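PDB 4HBK: aldo-keto reductase family 1, member B4 (Aldose reductase) from Schistosoma japonicum, which probably reduces aldehydes such as aldose sugars to the corresponding alcohols with NADPH, as in other aldose reductases of the aldo/keto reductase family. Local coordinates for residues F117-V122 and D173-M178; L135-D139 and G185-S189; I218-N224 and Y280-L286; K259-I265 and E316-E320. All coordinates share one frame; numbering follows the deposited sequence.

Contact 1: F117-V122 and D173-M178; sequences FRPEHV and DTWKEM
The hydroxyl of Thr174 donates to the carbonyl of Phe117, with Thr174 OG1 2.7 Å from Phe117 O and tilted 30° from the carbonyl plane. A chi1 of -58° sets Thr174 OG1 toward this oxygen and the CG2 methyl, anti to the backbone N, toward Val122, where it meets Val122 CG2 at 4.1 Å. One turn on, Glu177 lays its aliphatic part across the start of helix 119-133: Glu177 CB packs on Val122 CB at 3.7 Å, and Glu177 CG comes 3.3 Å from Pro119 O. A bend at chi2 (-56°) folds the carboxylate back, and one water donates both to Pro119 O (2.7 Å) and to Glu177 OE2 (3.2 Å); Glu177 OE1 forms a salt bridge with Lys180. Val122 CG1 also touches Met178 SD at 4.2 Å. Phe117, Val122, Thr174 and Met178 all rest on Leu112 of strand 107-112, and Phe117 lies near His144, predicted to bind substrate. Such packing of neighbouring helices over the strands is the outer layer of a TIM barrel.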
loop_
_atom_site.group_PDB
_atom_site.type_symbol
_atom_site.label_atom_id
_atom_site.label_comp_id
_atom_site.label_asym_id
_atom_site.label_seq_id
_atom_site.Cartn_x
_atom_site.Cartn_y
_atom_site.Cartn_z
ATOM N N PHE A 117 1.977 -11.122 -14.061
ATOM C CA PHE A 117 2.452 -12.076 -13.055
ATOM C C PHE A 117 3.235 -13.262 -13.636
ATOM O O PHE A 117 4.044 -13.881 -12.937
ATOM C CB PHE A 117 1.298 -12.599 -12.196
ATOM C CG PHE A 117 0.734 -11.578 -11.223
ATOM C CD1 PHE A 117 1.316 -10.326 -11.081
ATOM C CD2 PHE A 117 -0.383 -11.884 -10.448
ATOM C CE1 PHE A 117 0.789 -9.385 -10.191
ATOM C CE2 PHE A 117 -0.911 -10.955 -9.564
ATOM C CZ PHE A 117 -0.321 -9.702 -9.434
ATOM N N ARG A 118 3.006 -13.596 -14.902
ATOM C CA ARG A 118 3.811 -14.652 -15.509
ATOM C C ARG A 118 5.275 -14.230 -15.509
ATOM O O ARG A 118 5.593 -13.078 -15.793
ATOM C CB ARG A 118 3.315 -15.036 -16.903
ATOM C CG ARG A 118 2.039 -15.844 -16.836
ATOM C CD ARG A 118 1.809 -16.675 -18.077
ATOM N NE ARG A 118 0.608 -17.496 -17.948
ATOM C CZ ARG A 118 0.591 -18.818 -18.079
ATOM N NH1 ARG A 118 1.720 -19.474 -18.358
ATOM N NH2 ARG A 118 -0.555 -19.479 -17.940
ATOM N N PRO A 119 6.166 -15.169 -15.170
ATOM C CA PRO A 119 7.578 -14.859 -14.933
ATOM C C PRO A 119 8.202 -14.044 -16.057
ATOM O O PRO A 119 8.962 -13.125 -15.778
ATOM C CB PRO A 119 8.227 -16.248 -14.839
ATOM C CG PRO A 119 7.123 -17.137 -14.346
ATOM C CD PRO A 119 5.874 -16.603 -14.997
ATOM N N GLU A 120 7.877 -14.369 -17.303
ATOM C CA GLU A 120 8.533 -13.741 -18.441
ATOM C C GLU A 120 8.159 -12.262 -18.625
ATOM O O GLU A 120 8.774 -11.564 -19.429
ATOM C CB GLU A 120 8.269 -14.538 -19.733
ATOM C CG GLU A 120 6.829 -14.504 -20.232
ATOM C CD GLU A 120 6.001 -15.700 -19.771
ATOM O OE1 GLU A 120 6.266 -16.250 -18.664
ATOM O OE2 GLU A 120 5.081 -16.085 -20.525
ATOM N N HIS A 121 7.166 -11.786 -17.874
ATOM C CA HIS A 121 6.693 -10.409 -18.007
ATOM C C HIS A 121 7.061 -9.489 -16.834
ATOM O O HIS A 121 6.998 -8.267 -16.955
ATOM C CB HIS A 121 5.173 -10.388 -18.195
ATOM C CG HIS A 121 4.710 -11.056 -19.448
ATOM N ND1 HIS A 121 3.707 -12.006 -19.463
ATOM C CD2 HIS A 121 5.116 -10.921 -20.734
ATOM C CE1 HIS A 121 3.520 -12.430 -20.700
ATOM N NE2 HIS A 121 4.358 -11.785 -21.490
ATOM N N VAL A 122 7.419 -10.073 -15.695
ATOM C CA VAL A 122 7.701 -9.290 -14.495
ATOM C C VAL A 122 8.765 -8.200 -14.710
ATOM O O VAL A 122 8.558 -7.052 -14.342
ATOM C CB VAL A 122 8.107 -10.192 -13.324
ATOM C CG1 VAL A 122 8.482 -9.352 -12.120
ATOM C CG2 VAL A 122 6.978 -11.160 -12.976
ATOM N N ASP A 173 6.386 -18.687 -8.304
ATOM C CA ASP A 173 7.030 -18.435 -9.590
ATOM C C ASP A 173 7.149 -16.938 -9.883
ATOM O O ASP A 173 8.182 -16.474 -10.372
ATOM C CB ASP A 173 6.275 -19.125 -10.730
ATOM C CG ASP A 173 6.289 -20.647 -10.617
ATOM O OD1 ASP A 173 6.970 -21.199 -9.721
ATOM O OD2 ASP A 173 5.615 -21.292 -11.440
ATOM N N THR A 174 6.090 -16.182 -9.608
ATOM C CA THR A 174 6.172 -14.735 -9.763
ATOM C C THR A 174 7.219 -14.207 -8.789
ATOM O O THR A 174 8.033 -13.350 -9.137
ATOM C CB THR A 174 4.838 -14.049 -9.500
ATOM O OG1 THR A 174 3.849 -14.583 -10.389
ATOM C CG2 THR A 174 4.952 -12.540 -9.735
ATOM N N TRP A 175 7.223 -14.751 -7.575
ATOM C CA TRP A 175 8.129 -14.258 -6.554
ATOM C C TRP A 175 9.586 -14.437 -6.954
ATOM O O TRP A 175 10.420 -13.584 -6.653
ATOM C CB TRP A 175 7.862 -14.926 -5.204
ATOM C CG TRP A 175 8.625 -14.298 -4.085
ATOM C CD1 TRP A 175 9.764 -14.772 -3.499
ATOM C CD2 TRP A 175 8.307 -13.070 -3.412
ATOM N NE1 TRP A 175 10.173 -13.917 -2.499
ATOM C CE2 TRP A 175 9.298 -12.874 -2.422
ATOM C CE3 TRP A 175 7.288 -12.124 -3.548
ATOM C CZ2 TRP A 175 9.288 -11.762 -1.577
ATOM C CZ3 TRP A 175 7.283 -11.032 -2.709
ATOM C CH2 TRP A 175 8.280 -10.853 -1.739
ATOM N N LYS A 176 9.895 -15.544 -7.621
ATOM C CA LYS A 176 11.267 -15.769 -8.065
ATOM C C LYS A 176 11.744 -14.605 -8.929
ATOM O O LYS A 176 12.878 -14.148 -8.786
ATOM C CB LYS A 176 11.420 -17.099 -8.813
ATOM C CG LYS A 176 11.635 -18.278 -7.895
ATOM C CD LYS A 176 12.505 -19.357 -8.548
ATOM C CE LYS A 176 11.670 -20.315 -9.371
ATOM N NZ LYS A 176 10.548 -20.870 -8.551
ATOM N N GLU A 177 10.880 -14.122 -9.816
ATOM C CA GLU A 177 11.244 -12.984 -10.652
ATOM C C GLU A 177 11.363 -11.704 -9.837
ATOM O O GLU A 177 12.180 -10.837 -10.150
ATOM C CB GLU A 177 10.244 -12.789 -11.792
ATOM C CG GLU A 177 10.431 -13.755 -12.933
ATOM C CD GLU A 177 11.835 -13.697 -13.504
ATOM O OE1 GLU A 177 12.461 -14.767 -13.591
ATOM O OE2 GLU A 177 12.313 -12.588 -13.856
ATOM N N MET A 178 10.544 -11.579 -8.798
ATOM C CA MET A 178 10.617 -10.404 -7.931
ATOM C C MET A 178 11.983 -10.405 -7.255
ATOM O O MET A 178 12.596 -9.356 -7.046
ATOM C CB MET A 178 9.514 -10.418 -6.868
ATOM C CG MET A 178 8.091 -10.328 -7.419
ATOM S SD MET A 178 7.683 -8.687 -8.022
ATOM C CE MET A 178 7.485 -7.805 -6.473
HETATM O O HOH W 1 10.902 -11.416 -16.419
#

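Contact 2: L135-D139 and G185-S189; sequences LNYLD and GLVKS
Segments 135-139 and 185-189 run parallel, with Leu138 opposite Val187 at a CA-CA distance of 4.8 Å. Leu138 bonds to the residues flanking Val187: Leu138 N donates to Leu186 O (2.9 Å) and Lys188 N to Leu138 O (2.9 Å). Farther on, Ser189 N makes a weak bond to Asp139 O. Strands 138-143 and 187-193 thus begin side by side in the parallel barrel, joined through helix 171-183 in a beta-alpha-beta crossover; Gly185 ends that helix in a Schellman motif, its phi positive at 82°. Leu138 CB meets Val187 CG2 at 4.1 Å, both side chains on the sheet face that packs against helix 119-133. Lys188 bends at chi2 (-61°) and passes over one face of the Tyr137 ring: Lys188 CE makes a CH-pi contact 4.1 Å from the Tyr137 centroid, and Lys188 NZ, 4.9 Å from it and only 6° off the ring normal, a cation-pi interaction. Arg103 adds a second cation-pi partner to Tyr137 and forms a salt bridge with Asp139.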
loop_
_atom_site.group_PDB
_atom_site.type_symbol
_atom_site.label_atom_id
_atom_site.label_comp_id
_atom_site.label_asym_id
_atom_site.label_seq_id
_atom_site.Cartn_x
_atom_site.Cartn_y
_atom_site.Cartn_z
ATOM N N LEU A 135 12.851 6.848 -12.345
ATOM C CA LEU A 135 13.708 6.370 -11.271
ATOM C C LEU A 135 14.644 5.274 -11.781
ATOM O O LEU A 135 14.351 4.629 -12.788
ATOM C CB LEU A 135 12.836 5.789 -10.157
ATOM C CG LEU A 135 11.885 6.771 -9.479
ATOM C CD1 LEU A 135 11.065 6.049 -8.405
ATOM C CD2 LEU A 135 12.674 7.937 -8.890
ATOM N N ASN A 136 15.752 5.046 -11.077
ATOM C CA ASN A 136 16.627 3.928 -11.416
ATOM C C ASN A 136 16.324 2.704 -10.580
ATOM O O ASN A 136 16.692 1.597 -10.952
ATOM C CB ASN A 136 18.102 4.309 -11.282
ATOM C CG ASN A 136 18.454 5.517 -12.119
ATOM O OD1 ASN A 136 18.161 5.573 -13.311
ATOM N ND2 ASN A 136 19.046 6.507 -11.490
ATOM N N TYR A 137 15.656 2.910 -9.451
ATOM C CA TYR A 137 15.250 1.807 -8.583
ATOM C C TYR A 137 14.021 2.199 -7.764
ATOM O O TYR A 137 13.722 3.385 -7.605
ATOM C CB TYR A 137 16.391 1.403 -7.641
ATOM C CG TYR A 137 16.681 2.439 -6.581
ATOM C CD1 TYR A 137 16.006 2.425 -5.364
ATOM C CD2 TYR A 137 17.615 3.448 -6.806
ATOM C CE1 TYR A 137 16.263 3.380 -4.398
ATOM C CE2 TYR A 137 17.880 4.409 -5.844
ATOM C CZ TYR A 137 17.203 4.374 -4.647
ATOM O OH TYR A 137 17.475 5.325 -3.683
ATOM N N LEU A 138 13.315 1.191 -7.257
ATOM C CA LEU A 138 12.171 1.391 -6.378
ATOM C C LEU A 138 12.599 0.982 -4.984
ATOM O O LEU A 138 13.400 0.065 -4.822
ATOM C CB LEU A 138 10.982 0.520 -6.819
ATOM C CG LEU A 138 10.352 0.769 -8.193
ATOM C CD1 LEU A 138 9.344 -0.320 -8.562
ATOM C CD2 LEU A 138 9.673 2.136 -8.233
ATOM N N ASP A 139 12.085 1.660 -3.968
ATOM C CA ASP A 139 12.356 1.220 -2.609
ATOM C C ASP A 139 11.574 -0.047 -2.281
ATOM O O ASP A 139 12.070 -0.919 -1.562
ATOM C CB ASP A 139 12.042 2.326 -1.608
ATOM C CG ASP A 139 12.993 3.490 -1.741
ATOM O OD1 ASP A 139 14.080 3.420 -1.139
ATOM O OD2 ASP A 139 12.660 4.458 -2.463
ATOM N N GLY A 185 19.416 -4.872 -8.281
ATOM C CA GLY A 185 19.402 -3.495 -7.814
ATOM C C GLY A 185 18.265 -2.613 -8.330
ATOM O O GLY A 185 18.205 -1.425 -8.008
ATOM N N LEU A 186 17.358 -3.178 -9.122
ATOM C CA LEU A 186 16.207 -2.427 -9.610
ATOM C C LEU A 186 15.201 -2.143 -8.493
ATOM O O LEU A 186 14.461 -1.156 -8.534
ATOM C CB LEU A 186 15.530 -3.167 -10.768
ATOM C CG LEU A 186 16.380 -3.362 -12.022
ATOM C CD1 LEU A 186 15.722 -4.334 -12.974
ATOM C CD2 LEU A 186 16.611 -2.031 -12.712
ATOM N N VAL A 187 15.186 -3.011 -7.491
ATOM C CA VAL A 187 14.281 -2.870 -6.357
ATOM C C VAL A 187 15.029 -3.176 -5.057
ATOM O O VAL A 187 15.803 -4.120 -5.013
ATOM C CB VAL A 187 13.085 -3.829 -6.520
ATOM C CG1 VAL A 187 12.328 -3.967 -5.235
ATOM C CG2 VAL A 187 12.160 -3.348 -7.654
ATOM N N LYS A 188 14.811 -2.387 -4.002
ATOM C CA LYS A 188 15.505 -2.638 -2.727
ATOM C C LYS A 188 14.814 -3.698 -1.871
ATOM O O LYS A 188 15.472 -4.544 -1.251
ATOM C CB LYS A 188 15.659 -1.361 -1.914
ATOM C CG LYS A 188 16.411 -0.246 -2.613
ATOM C CD LYS A 188 17.828 -0.640 -2.963
ATOM C CE LYS A 188 18.681 0.595 -3.235
ATOM N NZ LYS A 188 20.084 0.256 -3.625
ATOM N N SER A 189 13.485 -3.634 -1.815
ATOM C CA SER A 189 12.709 -4.567 -1.004
ATOM C C SER A 189 11.491 -4.989 -1.805
ATOM O O SER A 189 10.972 -4.207 -2.597
ATOM C CB SER A 189 12.250 -3.903 0.296
ATOM O OG SER A 189 13.327 -3.350 1.035
HETATM O O HOH W 2 13.377 -0.732 0.950
#

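Contact 3: I218-N224 and Y280-L286; sequences IHANFPN and YLLQRKL
The loop leading from strand 213-217 to helix 225-233 of the TIM barrel packs here against the end of helix 273-283 and the turn after it. Within the loop, His219 to Phe222 form a type I beta turn. Arg284 grips the loop end-on with two nitrogens: Arg284 NH1 lies 3.0 Å and Arg284 NH2 2.8 Å from Pro223 O. The oxygen sits 8° from the guanidinium plane; NH1 approaches it in the carbonyl plane, on a lone pair, whereas NH2 is tilted 28° from that plane. A bend at chi3 (51°) in an otherwise extended chain turns the guanidinium to this position, and a weak bond from Arg284 NH1 to Tyr280 OH links it back to the helix. Tyr280 OH, hydrogen-bonded to Asn318 OD1, also touches Pro223 CB at 3.6 Å, while Tyr280 CE2 packs on Ala220 CA at 3.9 Å. Beside the guanidinium, Ile218 CG2 comes 3.7 Å from Arg284 NH1 and forms the middle of an apolar cluster. This methyl meets Leu281 CD2 at 3.6 Å and Leu286 CD1 at 3.9 Å, and the Ile218 and Leu286 side chains reach toward each other tip to tip. Val238 of strand 237-241 touches both Ile218 and Leu286, Val228 of helix 225-233 covers Ile218 and Arg284, and Met314 of helix 311-319 packs on Tyr280 and Arg284.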
loop_
_atom_site.group_PDB
_atom_site.type_symbol
_atom_site.label_atom_id
_atom_site.label_comp_id
_atom_site.label_asym_id
_atom_site.label_seq_id
_atom_site.Cartn_x
_atom_site.Cartn_y
_atom_site.Cartn_z
ATOM N N ILE A 218 -6.863 -1.792 6.143
ATOM C CA ILE A 218 -6.915 -1.709 7.597
ATOM C C ILE A 218 -7.437 -0.331 8.030
ATOM O O ILE A 218 -6.936 0.720 7.591
ATOM C CB ILE A 218 -5.527 -1.960 8.242
ATOM C CG1 ILE A 218 -4.820 -3.149 7.596
ATOM C CG2 ILE A 218 -5.658 -2.186 9.751
ATOM C CD1 ILE A 218 -3.406 -3.358 8.149
ATOM N N HIS A 219 -8.450 -0.342 8.888
ATOM C CA HIS A 219 -8.980 0.887 9.460
ATOM C C HIS A 219 -9.920 0.529 10.605
ATOM O O HIS A 219 -10.203 -0.651 10.850
ATOM C CB HIS A 219 -9.697 1.721 8.397
ATOM C CG HIS A 219 -10.694 0.939 7.608
ATOM N ND1 HIS A 219 -11.972 0.706 8.061
ATOM C CD2 HIS A 219 -10.588 0.296 6.423
ATOM C CE1 HIS A 219 -12.625 -0.024 7.172
ATOM N NE2 HIS A 219 -11.805 -0.294 6.170
ATOM N N ALA A 220 -10.393 1.543 11.317
ATOM C CA ALA A 220 -11.158 1.303 12.529
ATOM C C ALA A 220 -12.412 0.474 12.276
ATOM O O ALA A 220 -12.898 -0.178 13.186
ATOM C CB ALA A 220 -11.504 2.624 13.210
ATOM N N ASN A 221 -12.930 0.492 11.049
ATOM C CA ASN A 221 -14.126 -0.287 10.718
ATOM C C ASN A 221 -13.780 -1.637 10.112
ATOM O O ASN A 221 -14.671 -2.414 9.768
ATOM C CB ASN A 221 -15.067 0.483 9.778
ATOM C CG ASN A 221 -16.197 1.178 10.521
ATOM O OD1 ASN A 221 -16.405 0.957 11.721
ATOM N ND2 ASN A 221 -16.944 2.008 9.807
ATOM N N PHE A 222 -12.484 -1.899 9.973
ATOM C CA PHE A 222 -11.999 -3.221 9.581
ATOM C C PHE A 222 -10.572 -3.438 10.076
ATOM O O PHE A 222 -9.608 -3.238 9.334
ATOM C CB PHE A 222 -12.078 -3.419 8.071
ATOM C CG PHE A 222 -11.894 -4.839 7.654
ATOM C CD1 PHE A 222 -12.846 -5.791 7.968
ATOM C CD2 PHE A 222 -10.761 -5.234 6.970
ATOM C CE1 PHE A 222 -12.672 -7.122 7.597
ATOM C CE2 PHE A 222 -10.583 -6.551 6.600
ATOM C CZ PHE A 222 -11.543 -7.498 6.911
ATOM N N PRO A 223 -10.434 -3.841 11.345
ATOM C CA PRO A 223 -9.116 -3.813 11.987
ATOM C C PRO A 223 -8.159 -4.875 11.454
ATOM O O PRO A 223 -6.952 -4.711 11.610
ATOM C CB PRO A 223 -9.438 -4.049 13.476
ATOM C CG PRO A 223 -10.926 -3.779 13.611
ATOM C CD PRO A 223 -11.501 -4.211 12.290
ATOM N N ASN A 224 -8.678 -5.923 10.826
ATOM C CA ASN A 224 -7.831 -6.974 10.252
ATOM C C ASN A 224 -6.800 -7.481 11.254
ATOM O O ASN A 224 -5.644 -7.701 10.893
ATOM C CB ASN A 224 -7.108 -6.434 9.015
ATOM C CG ASN A 224 -7.099 -7.416 7.861
ATOM O OD1 ASN A 224 -7.253 -8.618 8.058
ATOM N ND2 ASN A 224 -6.915 -6.904 6.641
ATOM N N TYR A 280 -4.538 5.832 15.376
ATOM C CA TYR A 280 -4.986 4.527 15.815
ATOM C C TYR A 280 -4.167 3.436 15.118
ATOM O O TYR A 280 -3.689 2.492 15.749
ATOM C CB TYR A 280 -6.483 4.359 15.511
ATOM C CG TYR A 280 -6.914 2.916 15.360
ATOM C CD1 TYR A 280 -7.050 2.096 16.470
ATOM C CD2 TYR A 280 -7.180 2.375 14.111
ATOM C CE1 TYR A 280 -7.440 0.777 16.343
ATOM C CE2 TYR A 280 -7.568 1.054 13.967
ATOM C CZ TYR A 280 -7.689 0.256 15.090
ATOM O OH TYR A 280 -8.071 -1.065 14.979
ATOM N N LEU A 281 -4.006 3.578 13.806
ATOM C CA LEU A 281 -3.271 2.602 13.022
ATOM C C LEU A 281 -1.786 2.699 13.321
ATOM O O LEU A 281 -1.102 1.675 13.437
ATOM C CB LEU A 281 -3.530 2.800 11.528
ATOM C CG LEU A 281 -4.978 2.595 11.083
ATOM C CD1 LEU A 281 -5.151 3.073 9.656
ATOM C CD2 LEU A 281 -5.381 1.127 11.208
ATOM N N LEU A 282 -1.281 3.923 13.451
ATOM C CA LEU A 282 0.137 4.093 13.767
ATOM C C LEU A 282 0.521 3.408 15.094
ATOM O O LEU A 282 1.584 2.785 15.207
ATOM C CB LEU A 282 0.526 5.572 13.771
ATOM C CG LEU A 282 0.507 6.269 12.405
ATOM C CD1 LEU A 282 0.636 7.781 12.566
ATOM C CD2 LEU A 282 1.622 5.735 11.530
ATOM N N GLN A 283 -0.356 3.499 16.089
ATOM C CA GLN A 283 -0.071 2.896 17.392
ATOM C C GLN A 283 -0.183 1.362 17.380
ATOM O O GLN A 283 0.278 0.695 18.309
ATOM C CB GLN A 283 -0.906 3.548 18.501
ATOM C CG GLN A 283 -0.510 5.027 18.706
ATOM C CD GLN A 283 -1.160 5.689 19.907
ATOM O OE1 GLN A 283 -1.259 6.908 19.966
ATOM N NE2 GLN A 283 -1.596 4.891 20.870
ATOM N N ARG A 284 -0.766 0.810 16.316
ATOM C CA ARG A 284 -0.700 -0.635 16.093
ATOM C C ARG A 284 0.549 -1.043 15.290
ATOM O O ARG A 284 0.656 -2.171 14.807
ATOM C CB ARG A 284 -1.979 -1.150 15.421
ATOM C CG ARG A 284 -3.227 -1.072 16.305
ATOM C CD ARG A 284 -4.479 -1.545 15.555
ATOM N NE ARG A 284 -4.291 -2.856 14.927
ATOM C CZ ARG A 284 -5.006 -3.303 13.896
ATOM N NH1 ARG A 284 -5.966 -2.545 13.372
ATOM N NH2 ARG A 284 -4.755 -4.511 13.382
ATOM N N LYS A 285 1.492 -0.114 15.158
ATOM C CA LYS A 285 2.774 -0.360 14.490
ATOM C C LYS A 285 2.621 -0.564 12.987
ATOM O O LYS A 285 3.339 -1.363 12.384
ATOM C CB LYS A 285 3.510 -1.539 15.140
ATOM C CG LYS A 285 3.598 -1.408 16.655
ATOM C CD LYS A 285 4.970 -1.767 17.191
ATOM C CE LYS A 285 5.074 -3.245 17.565
ATOM N NZ LYS A 285 6.247 -3.520 18.476
ATOM N N LEU A 286 1.684 0.177 12.396
ATOM C CA LEU A 286 1.403 0.100 10.960
ATOM C C LEU A 286 1.979 1.308 10.237
ATOM O O LEU A 286 2.156 2.372 10.834
ATOM C CB LEU A 286 -0.111 0.057 10.719
ATOM C CG LEU A 286 -0.823 -1.075 11.466
ATOM C CD1 LEU A 286 -2.333 -0.930 11.401
ATOM C CD2 LEU A 286 -0.396 -2.438 10.908
#

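Contact 4: K259-I265 and E316-E320; sequences KPCVLEI and ELNTE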
loop_
_atom_site.group_PDB
_atom_site.type_symbol
_atom_site.label_atom_id
_atom_site.label_comp_id
_atom_site.label_asym_id
_atom_site.label_seq_id
_atom_site.Cartn_x
_atom_site.Cartn_y
_atom_site.Cartn_z
ATOM N N LYS A 259 -18.154 8.693 13.040
ATOM C CA LYS A 259 -18.457 7.809 14.161
ATOM C C LYS A 259 -18.358 8.570 15.490
ATOM O O LYS A 259 -17.403 9.310 15.710
ATOM C CB LYS A 259 -17.470 6.635 14.152
ATOM C CG LYS A 259 -17.993 5.323 14.745
ATOM C CD LYS A 259 -16.880 4.260 14.846
ATOM C CE LYS A 259 -17.197 2.985 14.068
ATOM N NZ LYS A 259 -18.559 2.438 14.380
ATOM N N PRO A 260 -19.337 8.390 16.392
ATOM C CA PRO A 260 -19.309 9.166 17.643
ATOM C C PRO A 260 -18.023 9.004 18.485
ATOM O O PRO A 260 -17.473 10.009 18.938
ATOM C CB PRO A 260 -20.536 8.650 18.402
ATOM C CG PRO A 260 -21.470 8.190 17.324
ATOM C CD PRO A 260 -20.583 7.615 16.248
ATOM N N CYS A 261 -17.545 7.774 18.681
ATOM C CA CYS A 261 -16.366 7.561 19.520
ATOM C C CYS A 261 -15.152 8.219 18.884
ATOM O O CYS A 261 -14.308 8.796 19.578
ATOM C CB CYS A 261 -16.121 6.070 19.789
ATOM S SG CYS A 261 -15.798 5.097 18.320
ATOM N N VAL A 262 -15.083 8.159 17.558
ATOM C CA VAL A 262 -14.032 8.855 16.824
ATOM C C VAL A 262 -14.066 10.360 17.100
ATOM O O VAL A 262 -13.034 10.974 17.352
ATOM C CB VAL A 262 -14.136 8.604 15.308
ATOM C CG1 VAL A 262 -13.172 9.496 14.552
ATOM C CG2 VAL A 262 -13.852 7.127 14.999
ATOM N N LEU A 263 -15.252 10.951 17.071
ATOM C CA LEU A 263 -15.386 12.391 17.291
ATOM C C LEU A 263 -15.068 12.775 18.743
ATOM O O LEU A 263 -14.371 13.758 19.009
ATOM C CB LEU A 263 -16.792 12.850 16.886
ATOM C CG LEU A 263 -17.006 12.977 15.373
ATOM C CD1 LEU A 263 -18.480 13.090 15.012
ATOM C CD2 LEU A 263 -16.256 14.187 14.833
ATOM N N GLU A 264 -15.565 11.981 19.683
ATOM C CA GLU A 264 -15.242 12.206 21.082
ATOM C C GLU A 264 -13.740 12.219 21.296
ATOM O O GLU A 264 -13.206 13.143 21.899
ATOM C CB GLU A 264 -15.876 11.130 21.945
ATOM C CG GLU A 264 -17.372 11.272 22.038
ATOM C CD GLU A 264 -18.033 10.059 22.661
ATOM O OE1 GLU A 264 -19.282 10.031 22.706
ATOM O OE2 GLU A 264 -17.302 9.139 23.102
ATOM N N ILE A 265 -13.054 11.196 20.792
ATOM C CA ILE A 265 -11.609 11.081 20.996
ATOM C C ILE A 265 -10.837 12.215 20.314
ATOM O O ILE A 265 -9.895 12.755 20.879
ATOM C CB ILE A 265 -11.082 9.697 20.548
ATOM C CG1 ILE A 265 -11.750 8.585 21.365
ATOM C CG2 ILE A 265 -9.573 9.630 20.669
ATOM C CD1 ILE A 265 -11.535 7.198 20.803
ATOM N N GLU A 316 -11.616 1.192 22.753
ATOM C CA GLU A 316 -12.937 1.656 22.358
ATOM C C GLU A 316 -13.111 1.599 20.848
ATOM O O GLU A 316 -14.110 1.082 20.354
ATOM C CB GLU A 316 -13.215 3.075 22.860
ATOM C CG GLU A 316 -14.627 3.533 22.537
ATOM C CD GLU A 316 -14.997 4.880 23.150
ATOM O OE1 GLU A 316 -14.105 5.737 23.337
ATOM O OE2 GLU A 316 -16.194 5.078 23.444
ATOM N N LEU A 317 -12.135 2.124 20.114
ATOM C CA LEU A 317 -12.193 2.084 18.656
ATOM C C LEU A 317 -12.327 0.648 18.156
ATOM O O LEU A 317 -13.129 0.370 17.269
ATOM C CB LEU A 317 -10.975 2.780 18.038
ATOM C CG LEU A 317 -10.926 4.301 18.256
ATOM C CD1 LEU A 317 -9.563 4.886 17.922
ATOM C CD2 LEU A 317 -12.001 4.980 17.444
ATOM N N ASN A 318 -11.562 -0.269 18.742
ATOM C CA ASN A 318 -11.668 -1.681 18.371
ATOM C C ASN A 318 -13.046 -2.281 18.645
ATOM O O ASN A 318 -13.635 -2.905 17.769
ATOM C CB ASN A 318 -10.571 -2.515 19.032
ATOM C CG ASN A 318 -9.214 -2.335 18.358
ATOM O OD1 ASN A 318 -9.101 -2.406 17.129
ATOM N ND2 ASN A 318 -8.178 -2.088 19.162
ATOM N N THR A 319 -13.577 -2.072 19.845
ATOM C CA THR A 319 -14.874 -2.659 20.184
ATOM C C THR A 319 -16.053 -2.058 19.398
ATOM O O THR A 319 -17.084 -2.717 19.219
ATOM C CB THR A 319 -15.150 -2.637 21.708
ATOM O OG1 THR A 319 -15.370 -1.293 22.147
ATOM C CG2 THR A 319 -13.981 -3.222 22.466
ATOM N N GLU A 320 -15.894 -0.825 18.915
ATOM C CA GLU A 320 -16.944 -0.159 18.139
ATOM C C GLU A 320 -16.882 -0.457 16.632
ATOM O O GLU A 320 -17.750 -0.030 15.864
ATOM C CB GLU A 320 -16.897 1.356 18.363
ATOM C CG GLU A 320 -17.133 1.776 19.803
ATOM C CD GLU A 320 -18.537 1.457 20.284
ATOM O OE1 GLU A 320 -19.433 1.270 19.425
ATOM O OE2 GLU A 320 -18.738 1.393 21.520
#
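Leu317 and Ile265 point at each other tip to tip, with Ile265 CD1 3.9 Å from Leu317 CG, while Val262 crosses Leu317 at about a right angle and brings Val262 CG2 to 3.7 Å from Leu317 CD2. Cys261 packs beside them. Its sulfur stands between the backbone N and the carbonyl carbon (chi1 62°), which directs SG at the other helix: Cys261 SG lies 3.9 Å from Leu317 CD2 and touches Glu320 CG as well. Glu316, extended from CG outward, and Ile265 run alongside each other, pointing opposite ways, and Glu316 CD lies 3.7 Å from Cys261 CB. Lys259, bent at chi3 and chi4, donates from NZ to Glu320 O at 3.0 Å, from above the carbonyl plane (38° out of it). The carboxylates of Glu264 and Glu316 come near each other, with Glu264 OE2 4.2 Å from Glu316 OE2, and would probably repel if both are charged. Apolar residues carry the packing of helices 260-269 and 311-319, whereas the lysine bond ties the N-cap residue to Glu320.

In the fold
Contact 3 is the buried one; contacts 1, 2 and 4 are only partly buried, and contact 4 lies farthest from the chain's centre. Contacts 1 and 2 use consecutive elements of the chain taken alternately, helices 119-133 and 171-183 in one, strands 138-143 and 187-193 in the other, with centres 16 Å apart. Contacts 3 and 4 lie on the opposite side of the chain's centre and touch directly, Tyr280 OH being 2.7 Å from Asn318 OD1. Chemistry follows place: backbone bonds dominate in the sheet, a guanidinium holds a loop carbonyl in the interior, and the two helix pairs combine apolar packing with a side-chain-to-carbonyl bond.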